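Local coordinates for glutamate ABC superfamily ATP binding cassette transporter, binding protein (PDB 5EYF) that binds glutamate in its cleft and probably delivers it, as the extracellular solute-binding component, to an ATP-binding cassette importer, at residues Ile17-Tyr23 with Glu61-Ser67; Ala81-Thr87 with Glu198-Ile204. The contacts are given in a common frame with arbitrary orientation. Where two conformers were deposited one is given. Residue numbers count along the deposited sequence, not the author numbering.

Interaction 1. Residues Ile17-Tyr23 with Glu61-Ser67; sequences IIWGVKY and EFVEVTS. With GLU (glutamic acid), chain E.
In the parallel sheet of one lobe of this periplasmic-binding-protein fold, strand 17-21 runs beside strand 61-64. Their axes approach to 4.6 Å, crossing at -31°, with I18 opposite E61, W19 opposite F62 and G20 opposite V63. Within these segments the first rung is I17 O, accepting from E61 N at 3.0 Å. I18 (m, t) puts CG2 3.7 Å from V63 CG2 on one face. W19 N donates to E61 O (2.7 Å) and W19 O accepts from V63 N (2.9 Å); on the other face the five-membered ring of its indole (chi1 m) meets the F62 ring obliquely, centroids 5.8 Å apart and planes at 33°, and W19 NE1 reaches T50. At G20 a modelled CB would fall 2.7 Å from V65 CG1, a clash glycine avoids. V21 N donates to V63 O (3.0 Å), V21 O accepts from V65 N (2.9 Å), and V21 CG1 lies 3.5 Å from F62 CD1. Next, K22 (m, m, t, p) sends its ammonium group into the glutamate site, where NZ donates to ligand OE1 at 2.9 Å. Y23 (chi1 m) lays its ring under E64, whose CB stands 3.4 Å from the centroid, a CH-pi contact. Water bridges Y23 N, E64 OE2 and V65 O. S67 OG accepts from K22 NZ at 3.0 Å and donates to ligand OE2 at 2.7 Å.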
loop_
_atom_site.group_PDB
_atom_site.type_symbol
_atom_site.label_atom_id
_atom_site.label_comp_id
_atom_site.label_asym_id
_atom_site.label_seq_id
_atom_site.Cartn_x
_atom_site.Cartn_y
_atom_site.Cartn_z
ATOM N N ILE B 17 13.121 15.050 -20.808
ATOM C CA ILE B 17 13.397 14.428 -19.519
ATOM C C ILE B 17 13.931 13.026 -19.782
ATOM O O ILE B 17 13.406 12.308 -20.639
ATOM C CB ILE B 17 12.153 14.368 -18.620
ATOM C CG1 ILE B 17 11.652 15.781 -18.342
ATOM C CG2 ILE B 17 12.466 13.583 -17.309
ATOM C CD1 ILE B 17 10.377 15.773 -17.576
ATOM N N ILE B 18 14.992 12.651 -19.065
ATOM C CA ILE B 18 15.671 11.371 -19.238
ATOM C C ILE B 18 15.308 10.469 -18.066
ATOM O O ILE B 18 15.617 10.782 -16.911
ATOM C CB ILE B 18 17.190 11.548 -19.317
ATOM C CG1 ILE B 18 17.563 12.554 -20.416
ATOM C CG2 ILE B 18 17.851 10.201 -19.565
ATOM C CD1 ILE B 18 19.034 12.790 -20.536
ATOM N N TRP B 19 14.678 9.345 -18.367
ATOM C CA TRP B 19 14.103 8.471 -17.352
ATOM C C TRP B 19 14.869 7.166 -17.314
ATOM O O TRP B 19 15.115 6.562 -18.361
ATOM C CB TRP B 19 12.635 8.144 -17.621
ATOM C CG TRP B 19 11.719 9.298 -17.612
ATOM C CD1 TRP B 19 11.436 10.120 -18.655
ATOM C CD2 TRP B 19 10.922 9.748 -16.507
ATOM N NE1 TRP B 19 10.505 11.067 -18.273
ATOM C CE2 TRP B 19 10.168 10.854 -16.959
ATOM C CE3 TRP B 19 10.762 9.316 -15.189
ATOM C CZ2 TRP B 19 9.301 11.563 -16.133
ATOM C CZ3 TRP B 19 9.865 9.991 -14.371
ATOM C CH2 TRP B 19 9.154 11.116 -14.840
ATOM N N GLY B 20 15.242 6.738 -16.110
ATOM C CA GLY B 20 15.789 5.419 -15.906
ATOM C C GLY B 20 14.709 4.384 -15.656
ATOM O O GLY B 20 13.941 4.498 -14.691
ATOM N N VAL B 21 14.621 3.371 -16.521
ATOM C CA VAL B 21 13.563 2.365 -16.470
ATOM C C VAL B 21 14.184 0.988 -16.579
ATOM O O VAL B 21 15.281 0.826 -17.120
ATOM C CB VAL B 21 12.513 2.560 -17.603
ATOM C CG1 VAL B 21 11.739 3.875 -17.441
ATOM C CG2 VAL B 21 13.183 2.486 -19.003
ATOM N N LYS B 22 13.462 -0.012 -16.065
ATOM C CA LYS B 22 13.843 -1.388 -16.316
ATOM C C LYS B 22 13.671 -1.713 -17.792
ATOM O O LYS B 22 12.800 -1.156 -18.476
ATOM C CB LYS B 22 13.006 -2.349 -15.466
ATOM C CG LYS B 22 13.059 -2.083 -13.944
ATOM C CD LYS B 22 14.484 -1.979 -13.425
ATOM C CE LYS B 22 14.564 -2.004 -11.886
ATOM N NZ LYS B 22 14.336 -3.340 -11.258
ATOM N N TYR B 23 14.517 -2.626 -18.284
ATOM C CA TYR B 23 14.361 -3.172 -19.627
ATOM C C TYR B 23 13.915 -4.624 -19.617
ATOM O O TYR B 23 13.703 -5.204 -20.691
ATOM C CB TYR B 23 15.669 -3.065 -20.442
ATOM C CG TYR B 23 15.938 -1.715 -21.099
ATOM C CD1 TYR B 23 15.387 -0.538 -20.608
ATOM C CD2 TYR B 23 16.751 -1.629 -22.223
ATOM C CE1 TYR B 23 15.646 0.704 -21.216
ATOM C CE2 TYR B 23 17.007 -0.403 -22.836
ATOM C CZ TYR B 23 16.465 0.753 -22.334
ATOM O OH TYR B 23 16.755 1.945 -22.978
ATOM N N GLU B 61 13.396 10.509 -22.985
ATOM C CA GLU B 61 14.504 9.623 -23.268
ATOM C C GLU B 61 14.537 8.555 -22.189
ATOM O O GLU B 61 14.355 8.858 -21.006
ATOM C CB GLU B 61 15.839 10.370 -23.316
ATOM C CG GLU B 61 16.945 9.540 -23.934
ATOM C CD GLU B 61 16.639 9.176 -25.378
ATOM O OE1 GLU B 61 15.825 9.892 -26.006
ATOM O OE2 GLU B 61 17.199 8.176 -25.882
ATOM N N PHE B 62 14.734 7.306 -22.601
ATOM C CA PHE B 62 14.824 6.195 -21.670
ATOM C C PHE B 62 16.238 5.619 -21.645
ATOM O O PHE B 62 16.897 5.491 -22.688
ATOM C CB PHE B 62 13.796 5.123 -22.022
ATOM C CG PHE B 62 12.371 5.574 -21.799
ATOM C CD1 PHE B 62 11.847 5.653 -20.498
ATOM C CD2 PHE B 62 11.555 5.924 -22.858
ATOM C CE1 PHE B 62 10.560 6.091 -20.276
ATOM C CE2 PHE B 62 10.240 6.358 -22.625
ATOM C CZ PHE B 62 9.750 6.447 -21.337
ATOM N N VAL B 63 16.692 5.319 -20.432
ATOM C CA VAL B 63 17.995 4.727 -20.147
ATOM C C VAL B 63 17.762 3.493 -19.293
ATOM O O VAL B 63 17.026 3.545 -18.294
ATOM C CB VAL B 63 18.927 5.719 -19.416
ATOM C CG1 VAL B 63 20.189 5.038 -18.903
ATOM C CG2 VAL B 63 19.256 6.909 -20.305
ATOM N N GLU B 64 18.385 2.384 -19.662
ATOM C CA GLU B 64 18.224 1.173 -18.870
ATOM C C GLU B 64 18.879 1.320 -17.497
ATOM O O GLU B 64 20.059 1.685 -17.391
ATOM C CB GLU B 64 18.819 -0.038 -19.593
ATOM C CG GLU B 64 18.789 -1.240 -18.663
ATOM C CD GLU B 64 19.098 -2.572 -19.306
ATOM O OE1 GLU B 64 19.698 -2.609 -20.393
ATOM O OE2 GLU B 64 18.741 -3.604 -18.690
ATOM N N VAL B 65 18.125 0.980 -16.443
ATOM C CA VAL B 65 18.689 0.782 -15.114
ATOM C C VAL B 65 18.325 -0.618 -14.629
ATOM O O VAL B 65 17.377 -1.248 -15.110
ATOM C CB VAL B 65 18.180 1.827 -14.095
ATOM C CG1 VAL B 65 18.411 3.235 -14.616
ATOM C CG2 VAL B 65 16.696 1.583 -13.756
ATOM N N THR B 66 19.084 -1.091 -13.647
ATOM C CA THR B 66 18.731 -2.263 -12.869
ATOM C C THR B 66 18.514 -1.827 -11.420
ATOM O O THR B 66 18.780 -0.684 -11.043
ATOM C CB THR B 66 19.825 -3.328 -12.924
ATOM O OG1 THR B 66 20.955 -2.862 -12.172
ATOM C CG2 THR B 66 20.241 -3.591 -14.376
ATOM N N SER B 67 18.061 -2.753 -10.579
ATOM C CA SER B 67 17.998 -2.423 -9.157
ATOM C C SER B 67 19.371 -2.067 -8.606
ATOM O O SER B 67 19.476 -1.238 -7.697
ATOM C CB SER B 67 17.392 -3.581 -8.372
ATOM O OG SER B 67 16.092 -3.849 -8.864
HETATM N N GLU E . 10.100 -3.005 -5.559
HETATM C CA GLU E . 11.220 -3.748 -4.960
HETATM C C GLU E . 12.412 -2.826 -4.742
HETATM O O GLU E . 12.372 -1.636 -5.085
HETATM C CB GLU E . 11.627 -4.961 -5.819
HETATM C CG GLU E . 11.766 -4.674 -7.315
HETATM C CD GLU E . 13.007 -3.871 -7.693
HETATM O OE1 GLU E . 12.940 -3.167 -8.706
HETATM O OE2 GLU E . 14.072 -3.997 -7.046
HETATM O OXT GLU E . 13.449 -3.248 -4.193
HETATM O O HOH W 1 16.629 -4.769 -11.865
HETATM O O HOH W 2 16.957 -3.372 -16.566
#

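Interaction 2. Residues Ala81-Thr87 with Glu198-Ile204; sequences AIIATMT and EPYGIAI. With GLU (glutamic acid), chain E.
Part of the glutamate pocket forms where 81-87 meets 198-204. I82 and A203 form an antiparallel hydrogen-bonded pair: I82 N to A203 O is 2.8 Å, A203 N to I82 O 2.9 Å. The register then shifts by two as the chain bows away at A84, T85 taking positive phi (41/48); a water fills the gap, hydrogen-bonded to A84 N, M86 N and G201 O. In such two-lobed binding proteins the ligand lies in the cleft between the lobes. The backbones bridge again with G201 N to M86 O (3.0 Å) and T87 opposite Y200 (CA-CA 4.4 Å). Selenomethionine M86 (t, t, t) sets SE 3.7 Å from A203 CB. T85 CA lies over the Y200 ring, 3.7 Å from its centroid, a CH-pi contact, while Y200 OH is hydrogen-bonded to D174 OD2. Ligand N donates to T85 O (2.8 Å) and T87 OG1 (2.8 Å), T85 OG1 to ligand OE1 (2.8 Å), T87 N to ligand O (2.9 Å), and T87 OG1 to E198 OE1 (2.7 Å).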
loop_
_atom_site.group_PDB
_atom_site.type_symbol
_atom_site.label_atom_id
_atom_site.label_comp_id
_atom_site.label_asym_id
_atom_site.label_seq_id
_atom_site.Cartn_x
_atom_site.Cartn_y
_atom_site.Cartn_z
ATOM N N ALA B 81 15.444 10.904 -13.426
ATOM C CA ALA B 81 14.522 10.275 -12.487
ATOM C C ALA B 81 14.558 8.778 -12.725
ATOM O O ALA B 81 14.796 8.328 -13.860
ATOM C CB ALA B 81 13.086 10.822 -12.672
ATOM N N ILE B 82 14.314 8.013 -11.648
ATOM C CA ILE B 82 14.135 6.565 -11.719
ATOM C C ILE B 82 12.653 6.258 -11.650
ATOM O O ILE B 82 11.983 6.626 -10.675
ATOM C CB ILE B 82 14.833 5.825 -10.573
ATOM C CG1 ILE B 82 16.328 6.111 -10.505
ATOM C CG2 ILE B 82 14.578 4.331 -10.719
ATOM C CD1 ILE B 82 16.925 5.647 -9.140
ATOM N N ILE B 83 12.121 5.591 -12.668
ATOM C CA ILE B 83 10.788 5.003 -12.554
ATOM C C ILE B 83 10.947 3.541 -12.968
ATOM O O ILE B 83 10.967 3.198 -14.154
ATOM C CB ILE B 83 9.703 5.767 -13.346
ATOM C CG1 ILE B 83 8.318 5.245 -12.956
ATOM C CG2 ILE B 83 9.910 5.802 -14.868
ATOM C CD1 ILE B 83 7.204 6.129 -13.538
ATOM N N ALA B 84 11.104 2.669 -11.980
ATOM C CA ALA B 84 11.627 1.331 -12.245
ATOM C C ALA B 84 11.273 0.436 -11.068
ATOM O O ALA B 84 12.159 0.030 -10.316
ATOM C CB ALA B 84 13.161 1.351 -12.472
ATOM N N THR B 85 9.975 0.180 -10.879
ATOM C CA THR B 85 9.431 -0.689 -9.811
ATOM C C THR B 85 10.155 -0.483 -8.482
ATOM O O THR B 85 10.535 -1.435 -7.800
ATOM C CB THR B 85 9.466 -2.179 -10.219
ATOM O OG1 THR B 85 10.826 -2.634 -10.430
ATOM C CG2 THR B 85 8.674 -2.388 -11.502
HETATM N N MSE B 86 10.324 0.777 -8.097
HETATM C CA MSE B 86 11.185 1.103 -6.955
HETATM C C MSE B 86 10.420 1.450 -5.693
HETATM O O MSE B 86 9.728 2.461 -5.647
HETATM C CB MSE B 86 12.087 2.276 -7.299
HETATM C CG MSE B 86 13.196 2.473 -6.255
HETATM SE SE MSE B 86 14.415 3.810 -6.979
HETATM C CE MSE B 86 15.607 3.979 -5.468
ATOM N N THR B 87 10.559 0.622 -4.666
ATOM C CA THR B 87 9.833 0.862 -3.429
ATOM C C THR B 87 10.434 2.026 -2.652
ATOM O O THR B 87 11.669 2.174 -2.553
ATOM C CB THR B 87 9.874 -0.414 -2.574
ATOM O OG1 THR B 87 9.264 -1.468 -3.319
ATOM C CG2 THR B 87 9.139 -0.232 -1.239
ATOM N N GLU B 198 4.870 -2.720 -0.846
ATOM C CA GLU B 198 5.928 -2.186 -1.710
ATOM C C GLU B 198 5.343 -1.028 -2.496
ATOM O O GLU B 198 4.993 -1.184 -3.670
ATOM C CB GLU B 198 6.478 -3.257 -2.661
ATOM C CG GLU B 198 7.030 -4.519 -1.977
ATOM C CD GLU B 198 8.328 -4.320 -1.226
ATOM O OE1 GLU B 198 9.163 -3.492 -1.608
ATOM O OE2 GLU B 198 8.551 -5.026 -0.224
ATOM N N PRO B 199 5.203 0.142 -1.875
ATOM C CA PRO B 199 4.701 1.318 -2.619
ATOM C C PRO B 199 5.781 1.870 -3.542
ATOM O O PRO B 199 6.882 2.201 -3.090
ATOM C CB PRO B 199 4.353 2.321 -1.515
ATOM C CG PRO B 199 5.248 1.907 -0.366
ATOM C CD PRO B 199 5.417 0.427 -0.442
ATOM N N TYR B 200 5.484 1.961 -4.836
ATOM C CA TYR B 200 6.484 2.471 -5.768
ATOM C C TYR B 200 6.457 3.992 -5.822
ATOM O O TYR B 200 5.384 4.611 -5.872
ATOM C CB TYR B 200 6.220 1.965 -7.181
ATOM C CG TYR B 200 6.315 0.483 -7.410
ATOM C CD1 TYR B 200 6.853 -0.377 -6.451
ATOM C CD2 TYR B 200 5.912 -0.050 -8.630
ATOM C CE1 TYR B 200 6.942 -1.737 -6.704
ATOM C CE2 TYR B 200 6.003 -1.394 -8.894
ATOM C CZ TYR B 200 6.514 -2.237 -7.928
ATOM O OH TYR B 200 6.611 -3.594 -8.224
ATOM N N GLY B 201 7.652 4.583 -5.857
ATOM C CA GLY B 201 7.799 6.005 -6.081
ATOM C C GLY B 201 8.785 6.268 -7.201
ATOM O O GLY B 201 9.540 5.383 -7.621
ATOM N N ILE B 202 8.736 7.496 -7.715
ATOM C CA ILE B 202 9.726 7.974 -8.678
ATOM C C ILE B 202 10.870 8.593 -7.900
ATOM O O ILE B 202 10.656 9.509 -7.105
ATOM C CB ILE B 202 9.103 8.986 -9.651
ATOM C CG1 ILE B 202 8.015 8.287 -10.460
ATOM C CG2 ILE B 202 10.189 9.657 -10.571
ATOM C CD1 ILE B 202 7.092 9.303 -11.212
ATOM N N ALA B 203 12.100 8.111 -8.131
ATOM C CA ALA B 203 13.231 8.630 -7.391
ATOM C C ALA B 203 13.910 9.748 -8.166
ATOM O O ALA B 203 14.148 9.631 -9.370
ATOM C CB ALA B 203 14.228 7.516 -7.087
ATOM N N ILE B 204 14.247 10.814 -7.447
ATOM C CA ILE B 204 14.898 11.996 -7.990
ATOM C C ILE B 204 16.100 12.319 -7.102
ATOM O O ILE B 204 16.062 12.111 -5.882
ATOM C CB ILE B 204 13.885 13.159 -8.089
ATOM C CG1 ILE B 204 12.765 12.772 -9.084
ATOM C CG2 ILE B 204 14.553 14.507 -8.426
ATOM C CD1 ILE B 204 11.630 13.745 -9.178
HETATM N N GLU E . 10.100 -3.005 -5.559
HETATM C CA GLU E . 11.220 -3.748 -4.960
HETATM C C GLU E . 12.412 -2.826 -4.742
HETATM O O GLU E . 12.372 -1.636 -5.085
HETATM C CB GLU E . 11.627 -4.961 -5.819
HETATM C CG GLU E . 11.766 -4.674 -7.315
HETATM C CD GLU E . 13.007 -3.871 -7.693
HETATM O OE1 GLU E . 12.940 -3.167 -8.706
HETATM O OE2 GLU E . 14.072 -3.997 -7.046
HETATM O OXT GLU E . 13.449 -3.248 -4.193
HETATM O O HOH W 3 9.695 3.304 -9.508
#

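How the interactions relate
Strand 16-21 is central in the parallel sheet: interaction 1 pairs it with 59-64 along one edge, and its other edge meets 81-82 of interaction 2 through probable hydrogen bonds G20 N to A81 O (2.8 Å) and G20 O to I83 N (2.9 Å). Interaction 1 is partly buried, with E61 and E64 exposed, and rests on a regular parallel ladder. Interaction 2 lies nearer the chain centre, is almost entirely buried, and has two short ladders separated by a loop. Both reach the same ligand: interaction 1 supplies a lysine and a serine to its side-chain carboxylate, whereas interaction 2 mainly holds its amino and alpha-carboxylate groups and adds T85 to the side-chain carboxylate.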